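Local coordinates for ESX-5 secretion system protein EccC5 (Mycobacterium tuberculosis, PDB 6J18), which binds and hydrolyses ATP as the motor component of the ESX-5 type VII secretion system, which exports EsxN and a number of PE_PGRS and PPE proteins, at residues G124-P129 with Y157-A162. Sequence-based numbering, arbitrary orientation.
Sequences GASSAP and YVERFA
Ser-126 N donates to Glu-159 OE1 over 2.7 Å, a nearly straight bond with 164° at the hydrogen. The other carboxylate oxygen, OE2, takes the hydroxyl proton of the same serine, with Ser-126 OG 2.8 Å away. Both donors come to the syn sides of the carboxylate, the amide lying closer to its plane than the hydroxyl, which stands 28° out. One residue thus engages both oxygens, and this two-point grip should hold the carboxylate against rotation about its last bond. Ser-126 is exposed and Glu-159 partly so. On the serine, OG sits beside its own backbone N, which points hydroxyl and amide at the same group. The glutamate side chain does not set out toward the serine; CG is anti to its backbone N (chi1 178°), and a bend at chi2 then brings the carboxylate to Ser-126.

The methyl of Ala-125 packs against the oxygen that takes the amide: its CB lies 3.6 Å from Glu-159 OE1 and 4.0 Å from the backbone N of Tyr-157. Ala-125 also opens a type I turn, closed by the bond from Ala-128 N to Ala-125 O, so the glutamate meets the turn at its second residue. In this C-terminal FtsK/SpoIIIE-type ATPase domain of EccC5, the contact joins the loop after strand 122-123 to strand 158-162 where the chain turns a corner at Glu-159. Strand 137-143 runs parallel to both strands and pairs with each; its Gln-139 NE2 hydrogen-bonds to Gly-124 O, and its Trp-141 touches the glutamate side chain.

Tyr-157 lies by Gly-124, whose N approaches the ring obliquely, 4.4 Å from Tyr-157 CD1. The tyrosine side chain also touches Pro-123, and its phenol oxygen is hydrogen-bonded to Tyr-121 O.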
ATOM      1  N   GLY A 124     -13.363  -9.689   1.096  1.00 23.34           N
ATOM      2  CA  GLY A 124     -14.296  -8.677   0.635  1.00 22.97           C
ATOM      3  C   GLY A 124     -14.540  -8.596  -0.862  1.00 23.75           C
ATOM      4  O   GLY A 124     -15.148  -7.636  -1.336  1.00 22.86           O
ATOM      5  N   ALA A 125     -14.071  -9.589  -1.614  1.00 24.91           N
ATOM      6  CA  ALA A 125     -14.385  -9.660  -3.038  1.00 24.99           C
ATOM      7  C   ALA A 125     -15.877  -9.929  -3.210  1.00 25.88           C
ATOM      8  O   ALA A 125     -16.517 -10.455  -2.306  1.00 25.37           O
ATOM      9  CB  ALA A 125     -13.560 -10.735  -3.724  1.00 25.93           C
ATOM     10  N   SER A 126     -16.422  -9.573  -4.371  1.00 26.29           N
ATOM     11  CA  SER A 126     -17.868  -9.624  -4.601  1.00 29.64           C
ATOM     12  C   SER A 126     -18.497 -10.993  -4.337  1.00 30.92           C
ATOM     13  O   SER A 126     -19.625 -11.078  -3.850  1.00 32.35           O
ATOM     14  CB  SER A 126     -18.184  -9.191  -6.034  1.00 33.25           C
ATOM     15  OG  SER A 126     -17.927  -7.809  -6.213  1.00 35.74           O
ATOM     16  N   SER A 127     -17.766 -12.057  -4.650  1.00 30.13           N
ATOM     17  CA  SER A 127     -18.294 -13.410  -4.503  1.00 31.10           C
ATOM     18  C   SER A 127     -18.034 -13.998  -3.116  1.00 30.74           C
ATOM     19  O   SER A 127     -18.450 -15.120  -2.824  1.00 32.41           O
ATOM     20  CB  SER A 127     -17.699 -14.325  -5.573  1.00 29.54           C
ATOM     21  OG  SER A 127     -16.284 -14.343  -5.499  1.00 31.88           O
ATOM     22  N   ALA A 128     -17.349 -13.242  -2.263  1.00 26.98           N
ATOM     23  CA  ALA A 128     -17.064 -13.695  -0.905  1.00 25.34           C
ATOM     24  C   ALA A 128     -18.335 -13.658  -0.057  1.00 26.60           C
ATOM     25  O   ALA A 128     -19.252 -12.897  -0.355  1.00 26.14           O
ATOM     26  CB  ALA A 128     -15.967 -12.837  -0.277  1.00 22.52           C
ATOM     27  N   PRO A 129     -18.401 -14.491   0.997  1.00 27.57           N
ATOM     28  CA  PRO A 129     -19.574 -14.531   1.879  1.00 28.48           C
ATOM     29  C   PRO A 129     -19.680 -13.294   2.771  1.00 28.02           C
ATOM     30  O   PRO A 129     -18.708 -12.545   2.870  1.00 26.81           O
ATOM     31  CB  PRO A 129     -19.330 -15.787   2.721  1.00 28.99           C
ATOM     32  CG  PRO A 129     -17.854 -15.929   2.745  1.00 28.20           C
ATOM     33  CD  PRO A 129     -17.398 -15.501   1.382  1.00 26.94           C
ATOM     34  N   TYR A 157     -10.443 -12.361  -1.843  1.00 23.07           N
ATOM     35  CA  TYR A 157      -9.939 -11.031  -1.508  1.00 23.15           C
ATOM     36  C   TYR A 157      -9.713 -10.199  -2.762  1.00 23.65           C
ATOM     37  O   TYR A 157     -10.041  -9.012  -2.802  1.00 23.88           O
ATOM     38  CB  TYR A 157      -8.631 -11.124  -0.718  1.00 22.52           C
ATOM     39  CG  TYR A 157      -8.807 -11.497   0.733  1.00 21.84           C
ATOM     40  CD1 TYR A 157      -9.049 -10.527   1.696  1.00 21.37           C
ATOM     41  CD2 TYR A 157      -8.729 -12.821   1.142  1.00 22.85           C
ATOM     42  CE1 TYR A 157      -9.208 -10.865   3.027  1.00 23.60           C
ATOM     43  CE2 TYR A 157      -8.888 -13.170   2.467  1.00 24.27           C
ATOM     44  CZ  TYR A 157      -9.128 -12.190   3.405  1.00 23.54           C
ATOM     45  OH  TYR A 157      -9.288 -12.538   4.726  1.00 24.26           O
ATOM     46  N   VAL A 158      -9.141 -10.830  -3.783  1.00 22.96           N
ATOM     47  CA  VAL A 158      -8.790 -10.133  -5.014  1.00 23.58           C
ATOM     48  C   VAL A 158      -9.996  -9.980  -5.929  1.00 24.33           C
ATOM     49  O   VAL A 158     -10.408 -10.929  -6.596  1.00 25.86           O
ATOM     50  CB  VAL A 158      -7.668 -10.862  -5.773  1.00 23.42           C
ATOM     51  CG1 VAL A 158      -7.295 -10.092  -7.031  1.00 23.42           C
ATOM     52  CG2 VAL A 158      -6.455 -11.039  -4.876  1.00 23.86           C
ATOM     53  N   GLU A 159     -10.558  -8.777  -5.948  1.00 25.27           N
ATOM     54  CA  GLU A 159     -11.691  -8.468  -6.809  1.00 26.94           C
ATOM     55  C   GLU A 159     -11.265  -8.450  -8.270  1.00 29.04           C
ATOM     56  O   GLU A 159     -11.868  -9.111  -9.115  1.00 30.22           O
ATOM     57  CB  GLU A 159     -12.301  -7.119  -6.423  1.00 26.86           C
ATOM     58  CG  GLU A 159     -13.464  -6.664  -7.294  1.00 29.76           C
ATOM     59  CD  GLU A 159     -14.734  -7.459  -7.055  1.00 33.48           C
ATOM     60  OE1 GLU A 159     -14.753  -8.302  -6.132  1.00 33.75           O
ATOM     61  OE2 GLU A 159     -15.719  -7.235  -7.787  1.00 36.13           O
ATOM     62  N   ARG A 160     -10.223  -7.677  -8.557  1.00 28.34           N
ATOM     63  CA  ARG A 160      -9.694  -7.568  -9.912  0.55 30.16           C
ATOM     64  C   ARG A 160      -8.173  -7.502  -9.897  1.00 28.84           C
ATOM     65  O   ARG A 160      -7.574  -6.913  -8.999  1.00 28.50           O
ATOM     66  CB  ARG A 160     -10.263  -6.333 -10.617  0.55 32.05           C
ATOM     67  CG  ARG A 160     -11.747  -6.412 -10.943  0.55 35.11           C
ATOM     68  CD  ARG A 160     -12.008  -7.275 -12.168  0.55 37.24           C
ATOM     69  NE  ARG A 160     -12.142  -6.474 -13.382  0.55 38.71           N
ATOM     70  CZ  ARG A 160     -11.183  -6.318 -14.288  0.55 39.37           C
ATOM     71  NH1 ARG A 160     -10.008  -6.911 -14.122  0.55 38.60           N
ATOM     72  NH2 ARG A 160     -11.398  -5.570 -15.361  0.55 39.62           N
ATOM     73  N   PHE A 161      -7.548  -8.118 -10.894  1.00 29.29           N
ATOM     74  CA  PHE A 161      -6.108  -7.984 -11.068  1.00 29.66           C
ATOM     75  C   PHE A 161      -5.804  -7.746 -12.542  1.00 29.85           C
ATOM     76  O   PHE A 161      -6.543  -8.199 -13.417  1.00 29.85           O
ATOM     77  CB  PHE A 161      -5.351  -9.208 -10.536  1.00 30.13           C
ATOM     78  CG  PHE A 161      -5.719 -10.502 -11.203  1.00 34.11           C
ATOM     79  CD1 PHE A 161      -5.034 -10.939 -12.325  1.00 35.00           C
ATOM     80  CD2 PHE A 161      -6.731 -11.298 -10.691  1.00 35.70           C
ATOM     81  CE1 PHE A 161      -5.364 -12.132 -12.936  1.00 37.18           C
ATOM     82  CE2 PHE A 161      -7.064 -12.494 -11.296  1.00 37.16           C
ATOM     83  CZ  PHE A 161      -6.380 -12.912 -12.421  1.00 37.87           C
ATOM     84  N   ALA A 162      -4.728  -7.014 -12.810  1.00 28.35           N
ATOM     85  CA  ALA A 162      -4.376  -6.647 -14.176  1.00 28.82           C
ATOM     86  C   ALA A 162      -2.881  -6.809 -14.417  1.00 29.94           C
ATOM     87  O   ALA A 162      -2.062  -6.422 -13.584  1.00 27.70           O
ATOM     88  CB  ALA A 162      -4.809  -5.220 -14.465  1.00 28.90           C
TER